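Local coordinates for structural PPIase-like protein L605 (Mimivirus, PDB 2OSE) that belongs to the cyclophilin family, forms a homotrimer found in the virion, and probably binds cyclosporin A and isomerises peptidyl-prolyl bonds as its relatives do, at residues 3-8 and 110-115; 31-36 and 147-152; 38-43 and 129-134; 48-53 and 104-109. All coordinates share one frame; numbering follows the deposited sequence.

Contact 1: 3-8 and 110-115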
loop_
_atom_site.group_PDB
_atom_site.type_symbol
_atom_site.label_atom_id
_atom_site.label_comp_id
_atom_site.label_asym_id
_atom_site.label_seq_id
_atom_site.Cartn_x
_atom_site.Cartn_y
_atom_site.Cartn_z
ATOM N N TYR A 3 -24.579 22.501 -5.406
ATOM C CA TYR A 3 -25.173 22.669 -6.732
ATOM C C TYR A 3 -26.135 21.507 -7.038
ATOM O O TYR A 3 -26.129 20.479 -6.351
ATOM C CB TYR A 3 -24.075 22.839 -7.797
ATOM C CG TYR A 3 -23.290 24.138 -7.621
ATOM C CD1 TYR A 3 -23.789 25.347 -8.127
ATOM C CD2 TYR A 3 -22.070 24.169 -6.923
ATOM C CE1 TYR A 3 -23.094 26.548 -7.967
ATOM C CE2 TYR A 3 -21.363 25.374 -6.749
ATOM C CZ TYR A 3 -21.885 26.561 -7.287
ATOM O OH TYR A 3 -21.227 27.770 -7.148
ATOM N N SER A 4 -26.985 21.680 -8.041
ATOM C CA SER A 4 -27.898 20.615 -8.438
ATOM C C SER A 4 -27.523 20.094 -9.818
ATOM O O SER A 4 -27.210 20.875 -10.722
ATOM C CB SER A 4 -29.365 21.099 -8.411
ATOM O OG SER A 4 -30.244 20.125 -8.968
ATOM N N LEU A 5 -27.561 18.769 -9.965
ATOM C CA LEU A 5 -27.293 18.099 -11.241
ATOM C C LEU A 5 -28.365 18.393 -12.283
ATOM O O LEU A 5 -28.127 18.304 -13.498
ATOM C CB LEU A 5 -27.160 16.589 -11.027
ATOM C CG LEU A 5 -25.902 16.124 -10.285
ATOM C CD1 LEU A 5 -26.074 14.723 -9.686
ATOM C CD2 LEU A 5 -24.706 16.178 -11.217
ATOM N N GLU A 6 -29.543 18.751 -11.791
ATOM C CA GLU A 6 -30.693 19.112 -12.623
ATOM C C GLU A 6 -30.553 20.558 -13.135
ATOM O O GLU A 6 -31.054 20.904 -14.214
ATOM C CB GLU A 6 -31.994 18.925 -11.813
ATOM C CG GLU A 6 -32.395 17.454 -11.516
ATOM C CD GLU A 6 -31.437 16.686 -10.562
ATOM O OE1 GLU A 6 -31.280 17.074 -9.369
ATOM O OE2 GLU A 6 -30.863 15.660 -11.015
ATOM N N ASP A 7 -29.839 21.380 -12.361
ATOM C CA ASP A 7 -29.670 22.802 -12.652
ATOM C C ASP A 7 -28.199 23.253 -12.500
ATOM O O ASP A 7 -27.831 23.946 -11.546
ATOM C CB ASP A 7 -30.611 23.621 -11.748
ATOM C CG ASP A 7 -30.758 25.084 -12.201
ATOM O OD1 ASP A 7 -30.699 25.358 -13.431
ATOM O OD2 ASP A 7 -30.946 25.954 -11.310
ATOM N N LEU A 8 -27.370 22.849 -13.456
ATOM C CA LEU A 8 -25.913 22.998 -13.356
ATOM C C LEU A 8 -25.452 24.445 -13.427
ATOM O O LEU A 8 -25.961 25.211 -14.261
ATOM C CB LEU A 8 -25.237 22.247 -14.502
ATOM C CG LEU A 8 -25.131 20.728 -14.499
ATOM C CD1 LEU A 8 -24.340 20.341 -15.725
ATOM C CD2 LEU A 8 -24.455 20.252 -13.220
ATOM N N GLU A 110 -23.655 13.813 -4.096
ATOM C CA GLU A 110 -24.269 12.867 -5.019
ATOM C C GLU A 110 -23.243 12.429 -6.061
ATOM O O GLU A 110 -22.453 13.257 -6.545
ATOM C CB GLU A 110 -25.453 13.492 -5.764
ATOM C CG GLU A 110 -26.692 13.798 -4.944
ATOM C CD GLU A 110 -27.797 14.406 -5.817
ATOM O OE1 GLU A 110 -28.093 15.604 -5.626
ATOM O OE2 GLU A 110 -28.349 13.701 -6.711
ATOM N N PRO A 111 -23.262 11.130 -6.418
ATOM C CA PRO A 111 -22.510 10.627 -7.555
ATOM C C PRO A 111 -22.834 11.420 -8.816
ATOM O O PRO A 111 -23.982 11.872 -8.987
ATOM C CB PRO A 111 -23.043 9.200 -7.732
ATOM C CG PRO A 111 -23.589 8.797 -6.413
ATOM C CD PRO A 111 -24.005 10.066 -5.707
ATOM N N ILE A 112 -21.849 11.568 -9.703
ATOM C CA ILE A 112 -22.081 12.219 -10.991
ATOM C C ILE A 112 -22.270 11.182 -12.081
ATOM O O ILE A 112 -21.370 10.410 -12.346
ATOM C CB ILE A 112 -20.905 13.195 -11.405
ATOM C CG1 ILE A 112 -20.639 14.200 -10.294
ATOM C CG2 ILE A 112 -21.229 13.898 -12.731
ATOM C CD1 ILE A 112 -19.254 14.853 -10.352
ATOM N N PRO A 113 -23.457 11.175 -12.739
ATOM C CA PRO A 113 -23.746 10.238 -13.822
ATOM C C PRO A 113 -22.906 10.470 -15.053
ATOM O O PRO A 113 -22.471 11.599 -15.283
ATOM C CB PRO A 113 -25.226 10.516 -14.145
ATOM C CG PRO A 113 -25.763 11.093 -12.901
ATOM C CD PRO A 113 -24.642 11.994 -12.422
ATOM N N PRO A 114 -22.706 9.414 -15.862
ATOM C CA PRO A 114 -21.918 9.562 -17.062
ATOM C C PRO A 114 -22.725 10.224 -18.188
ATOM O O PRO A 114 -22.891 9.653 -19.258
ATOM C CB PRO A 114 -21.504 8.118 -17.411
ATOM C CG PRO A 114 -22.480 7.213 -16.682
ATOM C CD PRO A 114 -23.248 8.040 -15.698
ATOM N N VAL A 115 -23.205 11.435 -17.936
ATOM C CA VAL A 115 -23.893 12.183 -18.988
ATOM C C VAL A 115 -22.897 13.103 -19.666
ATOM O O VAL A 115 -22.635 14.188 -19.166
ATOM C CB VAL A 115 -25.080 13.027 -18.448
ATOM C CG1 VAL A 115 -25.829 13.665 -19.620
ATOM C CG2 VAL A 115 -26.031 12.183 -17.630
#

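Contact 2: 31-36 and 147-152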
loop_
_atom_site.group_PDB
_atom_site.type_symbol
_atom_site.label_atom_id
_atom_site.label_comp_id
_atom_site.label_asym_id
_atom_site.label_seq_id
_atom_site.Cartn_x
_atom_site.Cartn_y
_atom_site.Cartn_z
ATOM N N LEU A 31 0.263 24.273 -12.055
ATOM C CA LEU A 31 -0.418 23.797 -13.264
ATOM C C LEU A 31 -1.537 24.753 -13.616
ATOM O O LEU A 31 -2.215 25.244 -12.733
ATOM C CB LEU A 31 -0.992 22.392 -13.034
ATOM C CG LEU A 31 -0.015 21.289 -12.607
ATOM C CD1 LEU A 31 -0.845 19.975 -12.415
ATOM C CD2 LEU A 31 1.124 21.081 -13.607
ATOM N N GLN A 32 -1.686 25.050 -14.900
ATOM C CA GLN A 32 -2.754 25.881 -15.423
ATOM C C GLN A 32 -3.493 24.999 -16.387
ATOM O O GLN A 32 -2.894 24.423 -17.284
ATOM C CB GLN A 32 -2.148 27.053 -16.185
ATOM C CG GLN A 32 -1.402 28.097 -15.281
ATOM C CD GLN A 32 -0.815 29.178 -16.137
ATOM O OE1 GLN A 32 0.104 28.915 -16.898
ATOM N NE2 GLN A 32 -1.354 30.392 -16.052
ATOM N N ILE A 33 -4.795 24.870 -16.186
ATOM C CA ILE A 33 -5.565 23.849 -16.890
ATOM C C ILE A 33 -6.770 24.492 -17.558
ATOM O O ILE A 33 -7.507 25.242 -16.918
ATOM C CB ILE A 33 -6.051 22.754 -15.885
ATOM C CG1 ILE A 33 -4.866 21.971 -15.295
ATOM C CG2 ILE A 33 -7.031 21.743 -16.559
ATOM C CD1 ILE A 33 -5.215 21.232 -14.005
ATOM N N LYS A 34 -6.946 24.212 -18.847
ATOM C CA LYS A 34 -8.144 24.619 -19.562
ATOM C C LYS A 34 -9.114 23.431 -19.688
ATOM O O LYS A 34 -8.726 22.388 -20.173
ATOM C CB LYS A 34 -7.756 25.072 -20.976
ATOM C CG LYS A 34 -8.942 25.607 -21.783
ATOM C CD LYS A 34 -8.450 26.157 -23.158
ATOM C CE LYS A 34 -8.542 25.216 -24.314
ATOM N NZ LYS A 34 -8.775 25.968 -25.620
ATOM N N LEU A 35 -10.364 23.627 -19.280
ATOM C CA LEU A 35 -11.352 22.560 -19.283
ATOM C C LEU A 35 -12.271 22.660 -20.498
ATOM O O LEU A 35 -12.415 23.738 -21.114
ATOM C CB LEU A 35 -12.166 22.560 -17.979
ATOM C CG LEU A 35 -11.210 22.192 -16.826
ATOM C CD1 LEU A 35 -10.993 23.424 -15.943
ATOM C CD2 LEU A 35 -11.717 21.078 -16.027
ATOM N N PHE A 36 -12.869 21.529 -20.852
ATOM C CA PHE A 36 -13.722 21.444 -22.040
ATOM C C PHE A 36 -15.103 21.099 -21.496
ATOM O O PHE A 36 -15.420 19.935 -21.333
ATOM C CB PHE A 36 -13.255 20.365 -23.029
ATOM C CG PHE A 36 -11.738 20.306 -23.274
ATOM C CD1 PHE A 36 -10.992 21.456 -23.567
ATOM C CD2 PHE A 36 -11.079 19.088 -23.250
ATOM C CE1 PHE A 36 -9.624 21.374 -23.803
ATOM C CE2 PHE A 36 -9.730 18.989 -23.494
ATOM C CZ PHE A 36 -8.989 20.133 -23.760
ATOM N N PHE A 147 -9.457 12.702 -10.098
ATOM C CA PHE A 147 -9.028 13.146 -11.409
ATOM C C PHE A 147 -7.600 12.682 -11.689
ATOM O O PHE A 147 -6.823 12.460 -10.777
ATOM C CB PHE A 147 -9.172 14.689 -11.521
ATOM C CG PHE A 147 -8.118 15.467 -10.750
ATOM C CD1 PHE A 147 -6.852 15.673 -11.298
ATOM C CD2 PHE A 147 -8.393 15.985 -9.498
ATOM C CE1 PHE A 147 -5.899 16.386 -10.618
ATOM C CE2 PHE A 147 -7.436 16.715 -8.789
ATOM C CZ PHE A 147 -6.200 16.908 -9.355
ATOM N N MET A 148 -7.267 12.563 -12.964
ATOM C CA MET A 148 -5.988 12.085 -13.406
ATOM C C MET A 148 -5.367 13.108 -14.362
ATOM O O MET A 148 -6.071 13.702 -15.164
ATOM C CB MET A 148 -6.225 10.790 -14.177
ATOM C CG MET A 148 -4.961 10.118 -14.704
ATOM S SD MET A 148 -5.277 8.679 -15.735
ATOM C CE MET A 148 -5.729 7.483 -14.433
ATOM N N ILE A 149 -4.038 13.259 -14.291
ATOM C CA ILE A 149 -3.275 14.008 -15.311
ATOM C C ILE A 149 -2.195 13.115 -15.872
ATOM O O ILE A 149 -1.421 12.475 -15.110
ATOM C CB ILE A 149 -2.660 15.338 -14.710
ATOM C CG1 ILE A 149 -3.766 16.231 -14.133
ATOM C CG2 ILE A 149 -1.820 16.082 -15.755
ATOM C CD1 ILE A 149 -3.254 17.493 -13.471
ATOM N N THR A 150 -2.101 13.070 -17.200
ATOM C CA THR A 150 -1.083 12.245 -17.851
ATOM C C THR A 150 0.285 12.923 -17.818
ATOM O O THR A 150 0.398 14.156 -18.051
ATOM C CB THR A 150 -1.429 11.902 -19.334
ATOM O OG1 THR A 150 -1.830 13.104 -20.024
ATOM C CG2 THR A 150 -2.563 10.880 -19.420
ATOM N N LEU A 151 1.337 12.106 -17.620
ATOM C CA LEU A 151 2.729 12.591 -17.529
ATOM C C LEU A 151 3.444 12.452 -18.857
ATOM O O LEU A 151 4.547 12.991 -19.042
ATOM C CB LEU A 151 3.534 11.854 -16.439
ATOM C CG LEU A 151 3.022 12.009 -15.006
ATOM C CD1 LEU A 151 3.767 11.071 -14.044
ATOM C CD2 LEU A 151 3.089 13.462 -14.491
ATOM N N ASP A 152 2.827 11.728 -19.792
ATOM C CA ASP A 152 3.456 11.552 -21.091
ATOM C C ASP A 152 2.403 11.321 -22.153
ATOM O O ASP A 152 1.218 11.185 -21.825
ATOM C CB ASP A 152 4.421 10.363 -21.047
ATOM C CG ASP A 152 5.514 10.461 -22.097
ATOM O OD1 ASP A 152 5.459 11.342 -23.002
ATOM O OD2 ASP A 152 6.449 9.657 -22.014
#

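Contact 3: 38-43 and 129-134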
loop_
_atom_site.group_PDB
_atom_site.type_symbol
_atom_site.label_atom_id
_atom_site.label_comp_id
_atom_site.label_asym_id
_atom_site.label_seq_id
_atom_site.Cartn_x
_atom_site.Cartn_y
_atom_site.Cartn_z
ATOM N N ASP A 38 -17.911 21.122 -22.739
ATOM C CA ASP A 38 -18.650 20.277 -23.731
ATOM C C ASP A 38 -18.269 18.787 -23.758
ATOM O O ASP A 38 -18.873 17.990 -24.477
ATOM C CB ASP A 38 -18.637 20.846 -25.178
ATOM C CG ASP A 38 -17.236 20.917 -25.828
ATOM O OD1 ASP A 38 -16.343 20.056 -25.630
ATOM O OD2 ASP A 38 -17.039 21.864 -26.627
ATOM N N ALA A 39 -17.263 18.416 -22.987
ATOM C CA ALA A 39 -16.883 17.024 -22.875
ATOM C C ALA A 39 -17.823 16.311 -21.900
ATOM O O ALA A 39 -18.146 15.138 -22.094
ATOM C CB ALA A 39 -15.415 16.913 -22.399
ATOM N N PHE A 40 -18.244 17.019 -20.855
ATOM C CA PHE A 40 -18.844 16.412 -19.672
ATOM C C PHE A 40 -19.259 17.517 -18.737
ATOM O O PHE A 40 -18.555 17.781 -17.741
ATOM C CB PHE A 40 -17.783 15.534 -18.954
ATOM C CG PHE A 40 -18.312 14.646 -17.862
ATOM C CD1 PHE A 40 -19.646 14.703 -17.438
ATOM C CD2 PHE A 40 -17.428 13.734 -17.226
ATOM C CE1 PHE A 40 -20.108 13.880 -16.410
ATOM C CE2 PHE A 40 -17.876 12.900 -16.203
ATOM C CZ PHE A 40 -19.220 12.959 -15.791
ATOM N N PRO A 41 -20.404 18.181 -19.009
ATOM C CA PRO A 41 -20.787 19.307 -18.178
ATOM C C PRO A 41 -20.777 19.149 -16.660
ATOM O O PRO A 41 -20.232 20.007 -15.953
ATOM C CB PRO A 41 -22.199 19.647 -18.698
ATOM C CG PRO A 41 -22.136 19.309 -20.119
ATOM C CD PRO A 41 -21.353 18.004 -20.138
ATOM N N ALA A 42 -21.390 18.090 -16.134
ATOM C CA ALA A 42 -21.472 17.948 -14.675
ATOM C C ALA A 42 -20.102 17.643 -14.034
ATOM O O ALA A 42 -19.845 18.045 -12.921
ATOM C CB ALA A 42 -22.491 16.816 -14.291
ATOM N N GLY A 43 -19.261 16.905 -14.741
ATOM C CA GLY A 43 -17.930 16.544 -14.219
ATOM C C GLY A 43 -16.961 17.716 -14.251
ATOM O O GLY A 43 -16.160 17.882 -13.339
ATOM N N LEU A 129 -6.090 16.236 -18.606
ATOM C CA LEU A 129 -6.851 16.059 -17.377
ATOM C C LEU A 129 -8.077 15.176 -17.647
ATOM O O LEU A 129 -8.789 15.408 -18.632
ATOM C CB LEU A 129 -7.390 17.415 -16.863
ATOM C CG LEU A 129 -8.359 17.367 -15.665
ATOM C CD1 LEU A 129 -7.593 16.987 -14.393
ATOM C CD2 LEU A 129 -9.109 18.693 -15.494
ATOM N N SER A 130 -8.348 14.231 -16.748
ATOM C CA SER A 130 -9.484 13.321 -16.939
ATOM C C SER A 130 -10.119 12.978 -15.605
ATOM O O SER A 130 -9.522 13.232 -14.549
ATOM C CB SER A 130 -9.061 12.090 -17.756
ATOM O OG SER A 130 -8.027 11.321 -17.121
ATOM N N LEU A 131 -11.354 12.478 -15.631
ATOM C CA LEU A 131 -12.014 12.077 -14.385
ATOM C C LEU A 131 -11.982 10.546 -14.269
ATOM O O LEU A 131 -12.185 9.847 -15.235
ATOM C CB LEU A 131 -13.455 12.603 -14.290
ATOM C CG LEU A 131 -13.593 14.122 -14.262
ATOM C CD1 LEU A 131 -15.084 14.544 -14.265
ATOM C CD2 LEU A 131 -12.829 14.768 -13.075
ATOM N N VAL A 132 -11.704 10.054 -13.069
ATOM C CA VAL A 132 -11.535 8.616 -12.871
ATOM C C VAL A 132 -12.900 7.998 -12.488
ATOM O O VAL A 132 -13.532 8.439 -11.518
ATOM C CB VAL A 132 -10.446 8.344 -11.804
ATOM C CG1 VAL A 132 -10.280 6.821 -11.531
ATOM C CG2 VAL A 132 -9.094 8.978 -12.243
ATOM N N PRO A 133 -13.364 7.004 -13.267
ATOM C CA PRO A 133 -14.662 6.401 -12.968
ATOM C C PRO A 133 -14.609 5.496 -11.706
ATOM O O PRO A 133 -13.531 5.087 -11.251
ATOM C CB PRO A 133 -14.959 5.562 -14.214
ATOM C CG PRO A 133 -13.626 5.237 -14.778
ATOM C CD PRO A 133 -12.709 6.379 -14.433
ATOM N N TYR A 134 -15.774 5.257 -11.123
ATOM C CA TYR A 134 -15.954 4.130 -10.191
ATOM C C TYR A 134 -17.291 3.411 -10.497
ATOM O O TYR A 134 -18.098 3.909 -11.290
ATOM C CB TYR A 134 -15.867 4.580 -8.735
ATOM C CG TYR A 134 -17.065 5.337 -8.225
ATOM C CD1 TYR A 134 -18.122 4.655 -7.598
ATOM C CD2 TYR A 134 -17.142 6.726 -8.324
ATOM C CE1 TYR A 134 -19.211 5.323 -7.093
ATOM C CE2 TYR A 134 -18.225 7.416 -7.810
ATOM C CZ TYR A 134 -19.262 6.704 -7.202
ATOM O OH TYR A 134 -20.340 7.363 -6.702
#

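Contact 4: 48-53 and 104-109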
loop_
_atom_site.group_PDB
_atom_site.type_symbol
_atom_site.label_atom_id
_atom_site.label_comp_id
_atom_site.label_asym_id
_atom_site.label_seq_id
_atom_site.Cartn_x
_atom_site.Cartn_y
_atom_site.Cartn_z
ATOM N N VAL A 48 -14.308 22.387 -11.543
ATOM C CA VAL A 48 -14.142 23.836 -11.360
ATOM C C VAL A 48 -14.614 24.353 -9.988
ATOM O O VAL A 48 -13.933 25.176 -9.371
ATOM C CB VAL A 48 -14.786 24.665 -12.534
ATOM C CG1 VAL A 48 -14.623 26.144 -12.301
ATOM C CG2 VAL A 48 -14.175 24.319 -13.861
ATOM N N GLN A 49 -15.766 23.883 -9.485
ATOM C CA GLN A 49 -16.223 24.417 -8.192
ATOM C C GLN A 49 -15.392 23.938 -7.031
ATOM O O GLN A 49 -15.313 24.604 -6.005
ATOM C CB GLN A 49 -17.710 24.133 -7.939
ATOM C CG GLN A 49 -18.627 24.678 -9.008
ATOM C CD GLN A 49 -18.412 26.159 -9.305
ATOM O OE1 GLN A 49 -18.073 26.953 -8.422
ATOM N NE2 GLN A 49 -18.634 26.537 -10.557
ATOM N N LEU A 50 -14.765 22.774 -7.181
ATOM C CA LEU A 50 -13.861 22.280 -6.130
ATOM C C LEU A 50 -12.553 23.049 -6.144
ATOM O O LEU A 50 -11.864 23.170 -5.143
ATOM C CB LEU A 50 -13.588 20.801 -6.330
ATOM C CG LEU A 50 -14.745 19.894 -5.870
ATOM C CD1 LEU A 50 -14.347 18.461 -6.123
ATOM C CD2 LEU A 50 -15.007 20.110 -4.389
ATOM N N THR A 51 -12.209 23.543 -7.318
ATOM C CA THR A 51 -11.051 24.370 -7.476
ATOM C C THR A 51 -11.297 25.722 -6.806
ATOM O O THR A 51 -10.435 26.243 -6.107
ATOM C CB THR A 51 -10.801 24.469 -8.971
ATOM O OG1 THR A 51 -9.863 23.456 -9.340
ATOM C CG2 THR A 51 -10.362 25.801 -9.352
ATOM N N ASN A 52 -12.503 26.258 -6.965
ATOM C CA ASN A 52 -12.899 27.464 -6.230
ATOM C C ASN A 52 -13.008 27.343 -4.713
ATOM O O ASN A 52 -12.754 28.326 -4.005
ATOM C CB ASN A 52 -14.161 28.093 -6.810
ATOM C CG ASN A 52 -13.856 29.408 -7.483
ATOM O OD1 ASN A 52 -13.077 29.458 -8.435
ATOM N ND2 ASN A 52 -14.402 30.495 -6.945
ATOM N N GLY A 53 -13.365 26.153 -4.226
ATOM C CA GLY A 53 -13.317 25.850 -2.792
ATOM C C GLY A 53 -14.303 26.552 -1.861
ATOM O O GLY A 53 -14.063 26.601 -0.647
ATOM N N GLY A 104 -15.524 13.278 -3.078
ATOM C CA GLY A 104 -16.880 13.804 -2.980
ATOM C C GLY A 104 -17.270 14.588 -4.205
ATOM O O GLY A 104 -16.599 14.516 -5.237
ATOM N N THR A 105 -18.380 15.311 -4.091
ATOM C CA THR A 105 -18.912 16.138 -5.153
ATOM C C THR A 105 -19.606 17.356 -4.542
ATOM O O THR A 105 -19.986 17.337 -3.363
ATOM C CB THR A 105 -19.880 15.379 -6.115
ATOM O OG1 THR A 105 -21.201 15.289 -5.550
ATOM C CG2 THR A 105 -19.359 13.977 -6.493
ATOM N N VAL A 106 -19.757 18.410 -5.342
ATOM C CA VAL A 106 -20.422 19.653 -4.904
ATOM C C VAL A 106 -21.962 19.516 -4.941
ATOM O O VAL A 106 -22.691 20.407 -4.501
ATOM C CB VAL A 106 -19.982 20.893 -5.751
ATOM C CG1 VAL A 106 -18.479 21.159 -5.604
ATOM C CG2 VAL A 106 -20.367 20.729 -7.253
ATOM N N TYR A 107 -22.443 18.398 -5.475
ATOM C CA TYR A 107 -23.878 18.172 -5.608
ATOM C C TYR A 107 -24.467 17.432 -4.399
ATOM O O TYR A 107 -25.062 16.369 -4.561
ATOM C CB TYR A 107 -24.128 17.383 -6.888
ATOM C CG TYR A 107 -23.423 17.964 -8.102
ATOM C CD1 TYR A 107 -23.796 19.212 -8.619
ATOM C CD2 TYR A 107 -22.393 17.263 -8.741
ATOM C CE1 TYR A 107 -23.160 19.747 -9.749
ATOM C CE2 TYR A 107 -21.759 17.783 -9.886
ATOM C CZ TYR A 107 -22.146 19.031 -10.371
ATOM O OH TYR A 107 -21.517 19.565 -11.464
ATOM N N CYS A 108 -24.301 17.994 -3.198
ATOM C CA CYS A 108 -24.599 17.282 -1.932
ATOM C C CYS A 108 -23.936 15.896 -1.876
ATOM O O CYS A 108 -24.503 14.926 -1.325
ATOM C CB CYS A 108 -26.110 17.151 -1.703
ATOM S SG CYS A 108 -26.982 18.718 -1.814
ATOM N N ASP A 109 -22.737 15.807 -2.463
ATOM C CA ASP A 109 -21.970 14.565 -2.531
ATOM C C ASP A 109 -22.669 13.444 -3.278
ATOM O O ASP A 109 -22.309 12.267 -3.131
ATOM C CB ASP A 109 -21.535 14.118 -1.135
ATOM C CG ASP A 109 -20.461 15.006 -0.562
ATOM O OD1 ASP A 109 -19.311 14.962 -1.075
ATOM O OD2 ASP A 109 -20.776 15.770 0.377
#

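Contact 1: 3-8 and 110-115
Two stretches of irregular backbone run past each other at Leu5 and Ile112, whose CA atoms lie 7.9 Å apart, and no hydrogen bond joins them. The gap is bridged mainly by Leu5. Its CG stands beside the backbone N and anti to the carbonyl carbon (chi1 -70°), and the fork then spreads over the opposing chain. Leu5 CD1 does most of the touching, 3.6 Å from Pro111 O and 4.1 Å from Pro113 CD. The other branch turns to Ile112, with Leu5 CD2 and Ile112 CG2 4.4 Å apart. Glu110 reaches the first methyl from another direction, since its extended chain slides past Leu5 the opposite way and brings Glu110 OE2 to 3.9 Å from Leu5 CD1. Leu5 lies within a tight turn. Ser4 OG accepts from Glu6 N (3.2 Å, N-H...O angle 145°), an ST turn, while Asp7 N bonds to Ser4 O at 3.1 Å; serine suits the spot because its short hydroxyl can fold back on the chain. The other segment belongs to the long loop between strands 89-92 and 128-135, and its prolines restrain the backbone; the ring of Pro113 gives Leu5 a rigid apolar edge. Beneath, Ile112 packs on Ala42 and Asn46 of helix 41-52, and Leu5 also touches Tyr107. Toward the surface the chemistry turns acidic: Glu6 OE1 and Glu110 OE1 stand 5.1 Å apart, a spacing at which their like charges may repel mildly, softened by solvent around the exposed Glu6.

Contact 2: 31-36 and 147-152
Leu31 and Ile149 meet because matching torsions aim both chains into the same space: Leu31 CG is anti to its carbonyl carbon (chi1 -57°), and so is Ile149 CG1 (chi1 -58°), which extends on to CD1 with chi2 at 177°. They reach toward each other tip to tip, closing to 3.6 Å between Leu31 CD1 and Ile149 CD1. Ile33, two residues along the same face of its strand, adds a looser touch, with Ile33 CD1 lying 4.3 Å from Ile149 CD1. The backbones themselves stay well apart, with Ile33 CA and Ile149 CA 10.2 Å from each other, so strands 26-35 and 147-150 are not paired here but face one another across the interior of the antiparallel cyclophilin barrel. Long branched chains suit such positions, since they can span part of the interior while their backbones remain in the wall. Leu180 of helix 177-186 touches both Leu31 and Ile149, covering this part of the core, and Leu129 of strand 128-135 packs against Ile33. With no polar atom taking part, the contact depends on shape and on the exclusion of water, and methyl against methyl imposes none of the directional demands of a hydrogen bond.

Contact 3: 38-43 and 129-134
The start of helix 41-52, one of the helices that close the cyclophilin barrel, meets strand 128-135 where Phe40 and Gly43 pack against Leu131. The key atom is Leu131 CD1, which lies in the angle between the Phe40 ring and the first helical turn. Leu131 CD1 approaches Gly43 CA to 3.5 Å and Gly43 O to 3.6 Å; glycine, with nothing projecting from its CA, allows the methyl to sit directly against the helix backbone. On the aromatic side, the same Leu131 CD1 is 3.8 Å from Phe40 CE2, and the two side chains cross obliquely. Phe40 occupies the N-cap position, and its ring extends alongside the first turn of the helix, with CG opposite the backbone N (chi1 -169°). This carries one face of the Phe40 ring beneath Gly43 N, which stands 3.4 Å above the ring plane, offset toward the rim. A large flat residue thus fills the space between helix and sheet, while leucine supplies a slim branch to wedge in beside it. Farther along the strand, Arg193 of a second subunit hydrogen-bonds to Val132 O and Pro133 O. Phe116 and Tyr143 meet the Phe40 ring edge-to-face, and between helix 41-52 and strand 128-135, Ile170 of strand 168-175 touches both Phe40 and Leu131.

Contact 4: 48-53 and 104-109
Val106 faces Gln49 and Leu50, and its side chain divides at CB into two branches with different tasks. Val106 CG1, placed beside the backbone N by chi1 of -62°, is the methyl that crosses to the helix: it lies 3.8 Å from Leu50 CD2, 4.0 Å from Leu50 CG and 3.9 Å from Gln49 CB. Val106 CG2 turns back to its own loop and rests over the centre of the Tyr107 ring, 3.8 Å above its plane. A compact branched residue suits this place, giving one methyl to the helix and the other to the Tyr107 ring. Gln49 contributes just its aliphatic root, because the chain bends at chi2 (-52°) and carries the amide away from Val106. Within the loop, Thr105 N donates to Asp109 OD1 (3.2 Å, angle 161°), meeting that oxygen from above the carboxylate plane; Tyr107 is the centre of an inverse gamma turn. Asp109 also forms a salt bridge with Arg74, which would favour its charged form. Asn46 of the helix accepts from Val106 N, and Tyr107 OH bonds to Ala42 O. The arrangement is loop-on-helix packing: the long connection between strands 89-92 and 128-135 lies on helix 41-52, one of the helices that close the cyclophilin barrel.

None of the four contacts has a hydrogen bond between its own two segments, yet they differ in setting. Contact 2 is the most central, purely aliphatic and framed by strands and a helix; contact 3, also buried, adds an aromatic ring and bare helix backbone. The two share a sheet, for Met148 O and Ser130 N join neighbouring strands. Contact 4 is buried too, but farther from the chain's centre than contacts 2 and 3. Helix 41-52 serves contact 3 with its first turn and contact 4 with its last. Contact 1 lies at the surface, where apolar packing mingles with carboxylates and turns; it continues into contact 4 through Glu110 O with Thr105 OG1 and Tyr3 N with Val106 O.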